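Local coordinates for protein bacterial leucyl aminopeptidase (Legionella pneumophila, PDB 6ESL) that probably removes N-terminal amino acids, leucine among them, from peptides as a secreted two-zinc M28 aminopeptidase, and helps, redundantly with another secreted enzyme, in nutrient acquisition during amoeba infection, at residues 181-186 and 263-268; 190-195 and 249-254. One frame throughout, in Å; residues are numbered along the deposited sequence.

Contact 1 of 2, residues 181-186 and 263-268; sequences VKTGWY and SQHVVQ
Strand 176-183, the outermost strand at one end of the mixed central sheet, packs here against helix 261-272. The fold is the alpha/beta zinc exopeptidase fold of family M28. The strand runs into a type II' beta turn from T183 to Y186, closed by Y186 N to T183 O at 3.0 Å. The turn joins the strand to strand 188-195 as a hairpin. The axes of strand 181-183 and helix 263-268 come within 8.0 Å, their directions at 137°.

H265 carries the contact. Its side chain points from the helix toward the strand, with CG anti to the carbonyl carbon. The imidazole lies with one face on T183 CA and its NE2 end near G184. The meeting with T183 is a CH-pi contact. T183 CA sits 3.7 Å from the centroid of the H265 ring and 9° off its normal. ND1 of H265 is hydrogen-bonded to the carbonyl of V261 one turn back on the helix, which limits rotation of the ring. H265 NE2 is 3.3 Å from G184 N, but the angle is too poor for a hydrogen bond. The ring also stacks with H77 of the second subunit. It thus has partners in its own chain and in the second subunit.

T183 directs its CB away from the helix, and OG1 is bonded to the carbonyl of Q188, across the hairpin. V181 supplies the apolar part. Its CG1 is anti to the backbone N (chi1 178°) and rests against the helix backbone, with V181 CG1 3.9 Å from H265 O. Alongside, V181 CB approaches V266 CG2 at 4.5 Å.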
loop_
_atom_site.group_PDB
_atom_site.type_symbol
_atom_site.label_atom_id
_atom_site.label_comp_id
_atom_site.label_asym_id
_atom_site.label_seq_id
_atom_site.Cartn_x
_atom_site.Cartn_y
_atom_site.Cartn_z
ATOM N N VAL B 181 -8.187 -27.601 14.735
ATOM C CA VAL B 181 -9.425 -27.216 14.123
ATOM C C VAL B 181 -9.700 -28.120 12.941
ATOM O O VAL B 181 -8.940 -28.169 11.991
ATOM C CB VAL B 181 -9.372 -25.772 13.652
ATOM C CG1 VAL B 181 -10.693 -25.411 12.946
ATOM C CG2 VAL B 181 -9.161 -24.849 14.843
ATOM N N LYS B 182 -10.827 -28.815 12.995
ATOM C CA LYS B 182 -11.257 -29.689 11.925
ATOM C C LYS B 182 -11.491 -29.011 10.554
ATOM O O LYS B 182 -11.702 -27.791 10.430
ATOM C CB LYS B 182 -12.462 -30.536 12.379
ATOM C CG LYS B 182 -12.083 -31.512 13.453
ATOM C CD LYS B 182 -13.305 -32.308 13.886
ATOM C CE LYS B 182 -12.941 -33.308 14.945
ATOM N NZ LYS B 182 -14.194 -34.026 15.331
ATOM N N THR B 183 -11.360 -29.848 9.531
ATOM C CA THR B 183 -11.328 -29.387 8.129
ATOM C C THR B 183 -12.457 -30.021 7.290
ATOM O O THR B 183 -12.220 -30.476 6.190
ATOM C CB THR B 183 -9.985 -29.768 7.541
ATOM O OG1 THR B 183 -8.937 -29.479 8.494
ATOM C CG2 THR B 183 -9.742 -28.914 6.288
ATOM N N GLY B 184 -13.636 -30.183 7.871
ATOM C CA GLY B 184 -14.699 -30.948 7.202
ATOM C C GLY B 184 -14.307 -32.329 6.695
ATOM O O GLY B 184 -13.827 -33.140 7.457
ATOM N N TRP B 185 -14.602 -32.616 5.423
ATOM C CA TRP B 185 -14.348 -33.950 4.913
ATOM C C TRP B 185 -12.879 -34.244 4.852
ATOM O O TRP B 185 -12.469 -35.380 4.742
ATOM C CB TRP B 185 -15.265 -34.245 3.623
ATOM C CG TRP B 185 -14.456 -33.925 2.483
ATOM C CD1 TRP B 185 -14.048 -32.685 2.145
ATOM C CD2 TRP B 185 -13.794 -34.831 1.596
ATOM N NE1 TRP B 185 -13.199 -32.735 1.086
ATOM C CE2 TRP B 185 -13.019 -34.046 0.719
ATOM C CE3 TRP B 185 -13.785 -36.223 1.435
ATOM C CZ2 TRP B 185 -12.247 -34.595 -0.299
ATOM C CZ3 TRP B 185 -13.008 -36.775 0.409
ATOM C CH2 TRP B 185 -12.253 -35.957 -0.441
ATOM N N TYR B 186 -12.033 -33.215 4.898
ATOM C CA TYR B 186 -10.607 -33.464 4.842
ATOM C C TYR B 186 -10.120 -34.012 6.168
ATOM O O TYR B 186 -10.404 -33.430 7.231
ATOM C CB TYR B 186 -9.820 -32.178 4.533
ATOM C CG TYR B 186 -10.073 -31.676 3.132
ATOM C CD1 TYR B 186 -9.371 -32.191 2.047
ATOM C CD2 TYR B 186 -11.046 -30.726 2.886
ATOM C CE1 TYR B 186 -9.672 -31.824 0.731
ATOM C CE2 TYR B 186 -11.299 -30.260 1.594
ATOM C CZ TYR B 186 -10.573 -30.837 0.499
ATOM O OH TYR B 186 -10.850 -30.460 -0.819
ATOM N N SER B 263 -7.628 -22.504 6.474
ATOM C CA SER B 263 -7.595 -21.133 6.961
ATOM C C SER B 263 -9.021 -20.654 7.187
ATOM O O SER B 263 -9.304 -19.956 8.161
ATOM C CB SER B 263 -6.882 -20.222 5.961
ATOM O OG SER B 263 -7.542 -20.227 4.707
ATOM N N GLN B 264 -9.918 -21.031 6.281
ATOM C CA GLN B 264 -11.322 -20.659 6.400
ATOM C C GLN B 264 -11.923 -21.270 7.665
ATOM O O GLN B 264 -12.692 -20.622 8.373
ATOM C CB GLN B 264 -12.105 -21.116 5.169
ATOM C CG GLN B 264 -11.722 -20.394 3.885
ATOM C CD GLN B 264 -12.467 -20.924 2.676
ATOM O OE1 GLN B 264 -11.986 -21.817 1.979
ATOM N NE2 GLN B 264 -13.648 -20.373 2.421
ATOM N N HIS B 265 -11.577 -22.522 7.944
ATOM C CA HIS B 265 -12.084 -23.176 9.141
ATOM C C HIS B 265 -11.580 -22.450 10.385
ATOM O O HIS B 265 -12.329 -22.236 11.338
ATOM C CB HIS B 265 -11.655 -24.643 9.174
ATOM C CG HIS B 265 -12.586 -25.562 8.446
ATOM N ND1 HIS B 265 -12.493 -25.792 7.090
ATOM C CD2 HIS B 265 -13.626 -26.308 8.884
ATOM C CE1 HIS B 265 -13.437 -26.640 6.724
ATOM N NE2 HIS B 265 -14.139 -26.970 7.794
ATOM N N VAL B 266 -10.304 -22.075 10.368
ATOM C CA VAL B 266 -9.693 -21.366 11.490
ATOM C C VAL B 266 -10.311 -19.989 11.722
ATOM O O VAL B 266 -10.561 -19.596 12.863
ATOM C CB VAL B 266 -8.173 -21.207 11.294
ATOM C CG1 VAL B 266 -7.574 -20.405 12.439
ATOM C CG2 VAL B 266 -7.508 -22.569 11.181
ATOM N N VAL B 267 -10.553 -19.261 10.637
ATOM C CA VAL B 267 -11.142 -17.929 10.721
ATOM C C VAL B 267 -12.549 -18.005 11.297
ATOM O O VAL B 267 -12.954 -17.174 12.109
ATOM C CB VAL B 267 -11.197 -17.246 9.342
ATOM C CG1 VAL B 267 -11.877 -15.890 9.448
ATOM C CG2 VAL B 267 -9.796 -17.104 8.765
ATOM N N GLN B 268 -13.287 -19.020 10.861
ATOM C CA GLN B 268 -14.633 -19.245 11.301
ATOM C C GLN B 268 -14.639 -19.661 12.773
ATOM O O GLN B 268 -15.491 -19.200 13.526
ATOM C CB GLN B 268 -15.336 -20.313 10.452
ATOM C CG GLN B 268 -16.853 -20.275 10.583
ATOM C CD GLN B 268 -17.591 -21.236 9.625
ATOM O OE1 GLN B 268 -18.434 -22.023 10.032
ATOM N NE2 GLN B 268 -17.290 -21.158 8.358
#

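Contact 2 of 2, residues 190-195 and 249-254; sequences SLVTVI and YFIWYA
The Y249 ring has V194 CG2 over one face, nearly central, 3.7 Å from the ring centroid and 14° off the normal. The two side chains lie side by side, and F270 meets the Y249 ring edge-to-face. The W252 ring is met at its edge, near its plane, by T193 CG2, 3.6 Å from W252 CZ3. L191 CD2 approaches W252 CE3 obliquely, with L191 and W252 pointing the same way. I195 CD1 reaches the F250 ring obliquely.

These residues belong to two neighbouring antiparallel strands, 188-195 and 248-253, of the central sheet of the M28 alpha/beta fold. V192, V194, Y249 and I251 share one face. L191, T193, F250 and W252 share the other, which packs on helices 151-170 and 220-239. W252 NE1 bonds the carbonyl of S227. At the end of strand 248-253 the Y253 side chain is about 9 Å from a bound zinc.

L191 and W252 form a hydrogen-bonded pair. L191 N reaches W252 O at 3.0 Å, and W252 N reaches L191 O at 2.9 Å. V192 and I251 make the next, non-hydrogen-bonded pair, with V192 CG2 4.1 Å from I251 CG2. A254 N donates to S190 OG at 2.9 Å and 173°, almost straight. The serine hydroxyl thus takes up the backbone N-H just past strand 248-253.

T193 N reaches F250 O on a bent line, and the return bond from F250 N to T193 O is weak. T193 OG1 stands between its own backbone N and carbonyl carbon (chi1 74°). It donates to a lone pair of F250 O over a very short 2.5 Å. The buried T193 hydroxyl is thus satisfied by the F250 carbonyl, which takes two donors from this one residue.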
loop_
_atom_site.group_PDB
_atom_site.type_symbol
_atom_site.label_atom_id
_atom_site.label_comp_id
_atom_site.label_asym_id
_atom_site.label_seq_id
_atom_site.Cartn_x
_atom_site.Cartn_y
_atom_site.Cartn_z
ATOM N N SER B 190 -6.302 -28.415 10.849
ATOM C CA SER B 190 -5.434 -27.332 11.102
ATOM C C SER B 190 -4.902 -27.382 12.592
ATOM O O SER B 190 -5.632 -27.718 13.519
ATOM C CB SER B 190 -6.039 -25.973 10.765
ATOM O OG SER B 190 -6.339 -25.787 9.366
ATOM N N LEU B 191 -3.647 -26.966 12.771
ATOM C CA LEU B 191 -2.998 -26.851 14.096
ATOM C C LEU B 191 -2.969 -25.409 14.533
ATOM O O LEU B 191 -2.353 -24.555 13.880
ATOM C CB LEU B 191 -1.591 -27.353 14.044
ATOM C CG LEU B 191 -0.740 -27.129 15.340
ATOM C CD1 LEU B 191 -1.436 -27.799 16.547
ATOM C CD2 LEU B 191 0.653 -27.670 15.051
ATOM N N VAL B 192 -3.677 -25.123 15.602
ATOM C CA VAL B 192 -3.670 -23.813 16.179
ATOM C C VAL B 192 -2.892 -23.932 17.520
ATOM O O VAL B 192 -3.146 -24.870 18.365
ATOM C CB VAL B 192 -5.056 -23.273 16.490
ATOM C CG1 VAL B 192 -4.991 -21.913 17.192
ATOM C CG2 VAL B 192 -5.877 -23.123 15.193
ATOM N N THR B 193 -1.945 -23.016 17.699
ATOM C CA THR B 193 -1.095 -22.966 18.880
ATOM C C THR B 193 -1.167 -21.559 19.451
ATOM O O THR B 193 -1.460 -20.607 18.728
ATOM C CB THR B 193 0.367 -23.308 18.544
ATOM O OG1 THR B 193 0.975 -22.203 17.865
ATOM C CG2 THR B 193 0.434 -24.542 17.657
ATOM N N VAL B 194 -0.901 -21.423 20.744
ATOM C CA VAL B 194 -1.002 -20.110 21.385
ATOM C C VAL B 194 -0.023 -19.958 22.512
ATOM O O VAL B 194 0.173 -20.926 23.292
ATOM C CB VAL B 194 -2.456 -19.756 21.825
ATOM C CG1 VAL B 194 -3.005 -20.711 22.877
ATOM C CG2 VAL B 194 -2.571 -18.302 22.258
ATOM N N ILE B 195 0.597 -18.775 22.574
ATOM C CA ILE B 195 1.500 -18.392 23.660
ATOM C C ILE B 195 0.854 -17.221 24.354
ATOM O O ILE B 195 0.723 -16.169 23.737
ATOM C CB ILE B 195 2.922 -18.045 23.171
ATOM C CG1 ILE B 195 3.539 -19.280 22.504
ATOM C CG2 ILE B 195 3.834 -17.672 24.349
ATOM C CD1 ILE B 195 4.647 -18.947 21.517
ATOM N N TYR B 249 -0.512 -16.291 18.302
ATOM C CA TYR B 249 -0.822 -17.618 17.770
ATOM C C TYR B 249 0.166 -18.011 16.667
ATOM O O TYR B 249 0.427 -17.257 15.762
ATOM C CB TYR B 249 -2.282 -17.727 17.274
ATOM C CG TYR B 249 -3.404 -17.673 18.306
ATOM C CD1 TYR B 249 -3.944 -16.492 18.688
ATOM C CD2 TYR B 249 -3.991 -18.876 18.813
ATOM C CE1 TYR B 249 -5.013 -16.436 19.614
ATOM C CE2 TYR B 249 -5.039 -18.857 19.716
ATOM C CZ TYR B 249 -5.556 -17.635 20.104
ATOM O OH TYR B 249 -6.628 -17.564 20.934
ATOM N N PHE B 250 0.625 -19.221 16.725
ATOM C CA PHE B 250 1.252 -19.882 15.622
ATOM C C PHE B 250 0.351 -20.939 15.015
ATOM O O PHE B 250 -0.086 -21.819 15.683
ATOM C CB PHE B 250 2.656 -20.450 15.944
ATOM C CG PHE B 250 3.675 -19.389 16.208
ATOM C CD1 PHE B 250 3.797 -18.854 17.515
ATOM C CD2 PHE B 250 4.571 -18.936 15.206
ATOM C CE1 PHE B 250 4.771 -17.863 17.773
ATOM C CE2 PHE B 250 5.541 -17.969 15.454
ATOM C CZ PHE B 250 5.627 -17.420 16.723
ATOM N N ILE B 251 0.079 -20.833 13.694
ATOM C CA ILE B 251 -0.917 -21.671 13.088
ATOM C C ILE B 251 -0.367 -22.333 11.851
ATOM O O ILE B 251 0.151 -21.638 10.986
ATOM C CB ILE B 251 -2.193 -20.834 12.748
ATOM C CG1 ILE B 251 -2.643 -20.060 13.975
ATOM C CG2 ILE B 251 -3.301 -21.770 12.237
ATOM C CD1 ILE B 251 -4.023 -19.431 13.949
ATOM N N TRP B 252 -0.568 -23.648 11.716
ATOM C CA TRP B 252 -0.259 -24.358 10.525
ATOM C C TRP B 252 -1.574 -24.829 9.903
ATOM O O TRP B 252 -2.218 -25.720 10.423
ATOM C CB TRP B 252 0.651 -25.503 10.755
ATOM C CG TRP B 252 2.101 -25.096 11.205
ATOM C CD1 TRP B 252 3.200 -25.004 10.422
ATOM C CD2 TRP B 252 2.526 -24.691 12.523
ATOM N NE1 TRP B 252 4.287 -24.592 11.151
ATOM C CE2 TRP B 252 3.902 -24.394 12.438
ATOM C CE3 TRP B 252 1.877 -24.533 13.769
ATOM C CZ2 TRP B 252 4.660 -23.990 13.578
ATOM C CZ3 TRP B 252 2.650 -24.089 14.885
ATOM C CH2 TRP B 252 4.002 -23.833 14.773
ATOM N N TYR B 253 -1.955 -24.235 8.755
ATOM C CA TYR B 253 -3.229 -24.528 8.201
ATOM C C TYR B 253 -3.205 -25.812 7.387
ATOM O O TYR B 253 -2.265 -26.051 6.701
ATOM C CB TYR B 253 -3.666 -23.372 7.236
ATOM C CG TYR B 253 -3.617 -22.042 7.859
ATOM C CD1 TYR B 253 -4.624 -21.644 8.802
ATOM C CD2 TYR B 253 -2.636 -21.123 7.512
ATOM C CE1 TYR B 253 -4.629 -20.357 9.324
ATOM C CE2 TYR B 253 -2.566 -19.874 8.123
ATOM C CZ TYR B 253 -3.561 -19.493 8.998
ATOM O OH TYR B 253 -3.509 -18.252 9.549
ATOM N N ALA B 254 -4.286 -26.578 7.462
ATOM C CA ALA B 254 -4.540 -27.699 6.603
ATOM C C ALA B 254 -5.089 -27.224 5.253
ATOM O O ALA B 254 -5.724 -26.149 5.175
ATOM C CB ALA B 254 -5.623 -28.571 7.254
#

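In the fold
Contact 2 is wholly buried within the central sheet, while contact 1 lies at the outer end of that sheet and is only partly buried. Both hold the same hairpin: 176-183 and 188-195 are its two strands, and V181 N to S190 O, 2.8 Å, is a probable hydrogen bond between them. Helix 261-272 follows strand 248-253 in the chain, and V266 also packs on I251, so the helix reaches both contacts. Contact 2 combines backbone bonds, two side-chain hydroxyl bonds, and aromatic and aliphatic packing. Contact 1 has no hydrogen bond across its segments and relies on one histidine ring, whose stack also reaches the second subunit.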